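Local atomic coordinates of iron-regulated outer membrane protein (Neisseria meningitidis, PDB entry 4B7O), a protein that probably takes up iron, likely as iron-siderophore complexes, across the meningococcal outer membrane as a TonB-dependent transporter. Residues Phe551-Ala565 with Asn583-Ser597. Sequence-based numbering, arbitrary orientation.
Sequences FAANGSYFWQTIKDA and NAGYIKNHGYELGAS
Phe558 lays its ring over the backbone of Gly591 on the strand opposite. The CA of Gly591 sits 4.0 Å from the centroid of the Phe558 ring, a CH-pi contact over the face. With CG between the backbone N and the carbonyl carbon (chi1 58°), the Phe558 ring is turned across the neighbouring strand, over Gly591. Gly591 has no side chain, and the ring lies directly on its backbone. On the other side of the sheet, the ring of Tyr557 covers the carbonyl of Gly591, and Gly591 O lies 3.1 Å above the ring plane, over its centre. That oxygen also accepts the backbone N-H of Phe558 at 2.9 Å. The Gly591 carbonyl is thus wedged between two aromatic side chains.

Further along the Phe558 side, Ile562 and Ile587 lie alongside each other, CB to CB 3.8 Å. Ala565 CB meets Ile587 CD1 at 3.5 Å. There Ala584 and Gly585 both face Ala565 in a classic beta bulge.

Past Tyr557, the face with Trp559, His590, Thr561 and Lys588 is looser and turns outward. The Lys588 chain bends at its end, and NZ reaches Thr561 OG1 at 3.1 Å. His590 ND1 makes only a weak bond to Tyr557 OH. Trp559 and Lys588 are exposed.

The inner side faces the plug. Glu593 OE2 forms salt bridges with Lys151 and Arg110, and Asn589 ND2 bonds to Arg110 O. Ser556 OG bonds to Ser65 N. The two segments are antiparallel neighbours in the transmembrane beta-barrel of a TonB-dependent receptor. Strand 535-547 flanks 551-565, and strand 603-618 flanks 583-597.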
# COMPACT_ATOMS: atom_id res chain seq x y z
N PHE A 551 1.83 -30.55 4.36
CA PHE A 551 1.73 -29.64 5.47
C PHE A 551 2.77 -28.59 5.19
O PHE A 551 3.83 -28.89 4.62
CB PHE A 551 1.95 -30.38 6.79
CG PHE A 551 1.82 -29.51 8.00
CD1 PHE A 551 0.58 -29.00 8.39
CD2 PHE A 551 2.92 -29.16 8.75
CE1 PHE A 551 0.45 -28.14 9.50
CE2 PHE A 551 2.80 -28.31 9.88
CZ PHE A 551 1.56 -27.79 10.24
N ALA A 552 2.42 -27.33 5.47
CA ALA A 552 3.34 -26.20 5.37
C ALA A 552 3.18 -25.28 6.61
O ALA A 552 2.11 -25.21 7.21
CB ALA A 552 3.08 -25.41 4.09
N ALA A 553 4.25 -24.58 6.99
CA ALA A 553 4.12 -23.65 8.10
C ALA A 553 5.20 -22.60 7.95
O ALA A 553 6.14 -22.79 7.18
CB ALA A 553 4.18 -24.35 9.49
N ASN A 554 5.05 -21.48 8.65
CA ASN A 554 6.11 -20.50 8.70
C ASN A 554 5.84 -19.58 9.86
O ASN A 554 4.71 -19.52 10.33
CB ASN A 554 6.20 -19.73 7.39
CG ASN A 554 4.87 -19.20 6.96
OD1 ASN A 554 4.47 -18.15 7.41
ND2 ASN A 554 4.18 -19.94 6.09
N GLY A 555 6.88 -18.86 10.28
CA GLY A 555 6.80 -17.96 11.38
C GLY A 555 7.90 -16.91 11.29
O GLY A 555 8.85 -17.08 10.55
N SER A 556 7.74 -15.83 12.04
CA SER A 556 8.68 -14.77 12.06
C SER A 556 8.57 -14.16 13.41
O SER A 556 7.53 -14.23 14.01
CB SER A 556 8.30 -13.68 11.05
OG SER A 556 8.80 -13.95 9.74
N TYR A 557 9.65 -13.53 13.87
CA TYR A 557 9.62 -12.62 14.99
C TYR A 557 10.49 -11.44 14.63
O TYR A 557 11.57 -11.62 14.14
CB TYR A 557 10.14 -13.27 16.25
CG TYR A 557 9.59 -12.57 17.43
CD1 TYR A 557 10.08 -11.33 17.83
CD2 TYR A 557 8.50 -13.10 18.10
CE1 TYR A 557 9.54 -10.66 18.94
CE2 TYR A 557 7.94 -12.47 19.18
CZ TYR A 557 8.47 -11.26 19.60
OH TYR A 557 7.88 -10.65 20.65
N PHE A 558 10.00 -10.22 14.85
CA PHE A 558 10.76 -9.08 14.34
C PHE A 558 10.93 -8.04 15.42
O PHE A 558 10.12 -7.95 16.31
CB PHE A 558 10.07 -8.44 13.12
CG PHE A 558 8.69 -7.99 13.41
CD1 PHE A 558 8.47 -6.74 13.97
CD2 PHE A 558 7.62 -8.86 13.19
CE1 PHE A 558 7.18 -6.31 14.27
CE2 PHE A 558 6.33 -8.46 13.50
CZ PHE A 558 6.11 -7.18 14.04
N TRP A 559 12.00 -7.28 15.34
CA TRP A 559 12.17 -6.17 16.26
C TRP A 559 12.62 -5.00 15.48
O TRP A 559 13.52 -5.13 14.61
CB TRP A 559 13.25 -6.45 17.21
CG TRP A 559 13.01 -7.60 18.14
CD1 TRP A 559 12.53 -7.53 19.42
CD2 TRP A 559 13.28 -9.01 17.89
NE1 TRP A 559 12.49 -8.76 19.98
CE2 TRP A 559 12.95 -9.70 19.11
CE3 TRP A 559 13.78 -9.74 16.80
CZ2 TRP A 559 13.11 -11.07 19.26
CZ3 TRP A 559 13.94 -11.12 16.94
CH2 TRP A 559 13.58 -11.78 18.14
N GLN A 560 12.03 -3.85 15.74
CA GLN A 560 12.42 -2.74 14.94
C GLN A 560 12.52 -1.51 15.72
O GLN A 560 11.72 -1.24 16.59
CB GLN A 560 11.50 -2.58 13.76
CG GLN A 560 12.23 -1.96 12.56
CD GLN A 560 11.23 -1.25 11.74
OE1 GLN A 560 11.31 -1.21 10.51
NE2 GLN A 560 10.19 -0.73 12.43
N THR A 561 13.58 -0.78 15.44
CA THR A 561 13.79 0.55 15.99
C THR A 561 13.88 1.56 14.85
O THR A 561 14.62 1.36 13.85
CB THR A 561 15.10 0.59 16.79
OG1 THR A 561 15.09 -0.50 17.67
CG2 THR A 561 15.18 1.89 17.66
N ILE A 562 13.15 2.65 14.99
CA ILE A 562 13.28 3.74 14.03
C ILE A 562 13.70 4.99 14.79
O ILE A 562 12.99 5.48 15.70
CB ILE A 562 12.03 3.94 13.18
CG1 ILE A 562 11.74 2.65 12.44
CG2 ILE A 562 12.30 4.93 12.06
CD1 ILE A 562 10.32 2.57 11.86
N LYS A 563 14.88 5.46 14.45
CA LYS A 563 15.39 6.71 15.03
C LYS A 563 15.06 7.91 14.13
O LYS A 563 14.96 7.79 12.89
CB LYS A 563 16.91 6.66 15.23
CG LYS A 563 17.38 5.46 16.04
CD LYS A 563 18.29 5.89 17.20
CE LYS A 563 18.92 4.68 17.88
NZ LYS A 563 19.94 4.03 16.98
N ASP A 564 14.91 9.06 14.77
CA ASP A 564 14.61 10.29 14.11
C ASP A 564 13.27 10.29 13.37
O ASP A 564 13.18 10.76 12.26
CB ASP A 564 15.74 10.63 13.16
CG ASP A 564 17.01 11.07 13.89
OD1 ASP A 564 16.91 11.56 15.06
OD2 ASP A 564 18.10 10.92 13.26
N ALA A 565 12.23 9.74 13.98
CA ALA A 565 10.90 9.74 13.35
C ALA A 565 10.42 11.16 13.16
O ALA A 565 10.67 12.02 14.01
CB ALA A 565 9.92 9.00 14.25
N ASN A 583 12.86 16.10 13.14
CA ASN A 583 12.93 14.78 13.75
C ASN A 583 12.45 14.91 15.19
O ASN A 583 12.98 15.69 15.92
CB ASN A 583 14.36 14.28 13.65
CG ASN A 583 14.89 14.37 12.24
OD1 ASN A 583 15.67 15.27 11.91
ND2 ASN A 583 14.41 13.50 11.37
N ALA A 584 11.44 14.18 15.60
CA ALA A 584 10.83 14.47 16.90
C ALA A 584 10.73 13.30 17.89
O ALA A 584 10.09 13.43 18.97
CB ALA A 584 9.45 15.11 16.69
N GLY A 585 11.35 12.18 17.52
CA GLY A 585 11.46 11.02 18.45
C GLY A 585 11.86 9.72 17.78
O GLY A 585 12.50 9.70 16.72
N TYR A 586 11.52 8.62 18.39
CA TYR A 586 11.88 7.32 17.76
C TYR A 586 10.72 6.28 17.81
O TYR A 586 9.81 6.37 18.61
CB TYR A 586 13.19 6.81 18.37
CG TYR A 586 13.10 6.59 19.85
CD1 TYR A 586 12.64 5.40 20.34
CD2 TYR A 586 13.47 7.58 20.76
CE1 TYR A 586 12.51 5.16 21.71
CE2 TYR A 586 13.34 7.37 22.13
CZ TYR A 586 12.85 6.14 22.58
OH TYR A 586 12.70 5.84 23.89
N ILE A 587 10.76 5.28 16.96
CA ILE A 587 9.70 4.28 16.92
C ILE A 587 10.30 2.89 17.28
O ILE A 587 11.36 2.53 16.80
CB ILE A 587 9.05 4.26 15.50
CG1 ILE A 587 8.32 5.57 15.19
CG2 ILE A 587 8.05 3.15 15.33
CD1 ILE A 587 8.36 5.95 13.71
N LYS A 588 9.63 2.16 18.16
CA LYS A 588 9.89 0.72 18.35
C LYS A 588 8.71 -0.14 18.00
O LYS A 588 7.56 0.21 18.25
CB LYS A 588 10.36 0.44 19.77
CG LYS A 588 11.87 0.68 19.87
CD LYS A 588 12.36 0.67 21.28
CE LYS A 588 13.79 1.15 21.33
NZ LYS A 588 14.66 0.14 20.67
N ASN A 589 9.01 -1.27 17.39
CA ASN A 589 7.98 -2.25 17.10
C ASN A 589 8.49 -3.68 17.21
O ASN A 589 9.61 -3.96 16.78
CB ASN A 589 7.48 -2.02 15.70
CG ASN A 589 6.15 -2.72 15.43
OD1 ASN A 589 5.42 -3.07 16.36
ND2 ASN A 589 5.84 -2.93 14.16
N HIS A 590 7.68 -4.60 17.72
CA HIS A 590 8.09 -6.00 17.71
C HIS A 590 6.91 -6.89 17.64
O HIS A 590 5.79 -6.47 17.80
CB HIS A 590 8.90 -6.30 18.94
CG HIS A 590 8.14 -6.18 20.25
ND1 HIS A 590 7.45 -7.22 20.78
CD2 HIS A 590 8.13 -5.17 21.22
CE1 HIS A 590 6.97 -6.87 22.01
NE2 HIS A 590 7.37 -5.61 22.26
N GLY A 591 7.12 -8.16 17.39
CA GLY A 591 5.93 -9.01 17.22
C GLY A 591 6.20 -10.23 16.43
O GLY A 591 7.38 -10.56 16.15
N TYR A 592 5.13 -10.94 16.05
CA TYR A 592 5.33 -12.20 15.37
C TYR A 592 4.17 -12.50 14.48
O TYR A 592 3.10 -11.87 14.61
CB TYR A 592 5.46 -13.34 16.44
CG TYR A 592 4.24 -13.46 17.30
CD1 TYR A 592 3.10 -14.14 16.82
CD2 TYR A 592 4.16 -12.84 18.54
CE1 TYR A 592 1.94 -14.25 17.56
CE2 TYR A 592 3.00 -12.97 19.32
CZ TYR A 592 1.91 -13.66 18.79
OH TYR A 592 0.77 -13.76 19.52
N GLU A 593 4.37 -13.50 13.63
CA GLU A 593 3.32 -14.04 12.80
C GLU A 593 3.62 -15.53 12.51
O GLU A 593 4.77 -15.91 12.39
CB GLU A 593 3.20 -13.26 11.50
CG GLU A 593 4.54 -12.86 10.95
CD GLU A 593 4.61 -11.44 10.38
OE1 GLU A 593 4.33 -10.41 11.07
OE2 GLU A 593 5.01 -11.35 9.20
N LEU A 594 2.58 -16.35 12.48
CA LEU A 594 2.70 -17.73 12.20
C LEU A 594 1.66 -18.00 11.19
O LEU A 594 0.58 -17.42 11.24
CB LEU A 594 2.40 -18.58 13.45
CG LEU A 594 3.37 -18.44 14.62
CD1 LEU A 594 2.74 -18.60 15.99
CD2 LEU A 594 4.54 -19.39 14.54
N GLY A 595 1.95 -18.93 10.29
CA GLY A 595 1.00 -19.38 9.29
C GLY A 595 1.24 -20.85 9.13
O GLY A 595 2.37 -21.29 9.24
N ALA A 596 0.19 -21.63 8.90
CA ALA A 596 0.33 -23.05 8.66
C ALA A 596 -0.72 -23.43 7.61
O ALA A 596 -1.73 -22.74 7.46
CB ALA A 596 0.13 -23.82 9.96
N SER A 597 -0.52 -24.53 6.91
CA SER A 597 -1.53 -25.01 5.97
C SER A 597 -1.45 -26.48 5.68
O SER A 597 -0.39 -27.10 5.87
CB SER A 597 -1.47 -24.23 4.67
OG SER A 597 -0.19 -24.27 4.15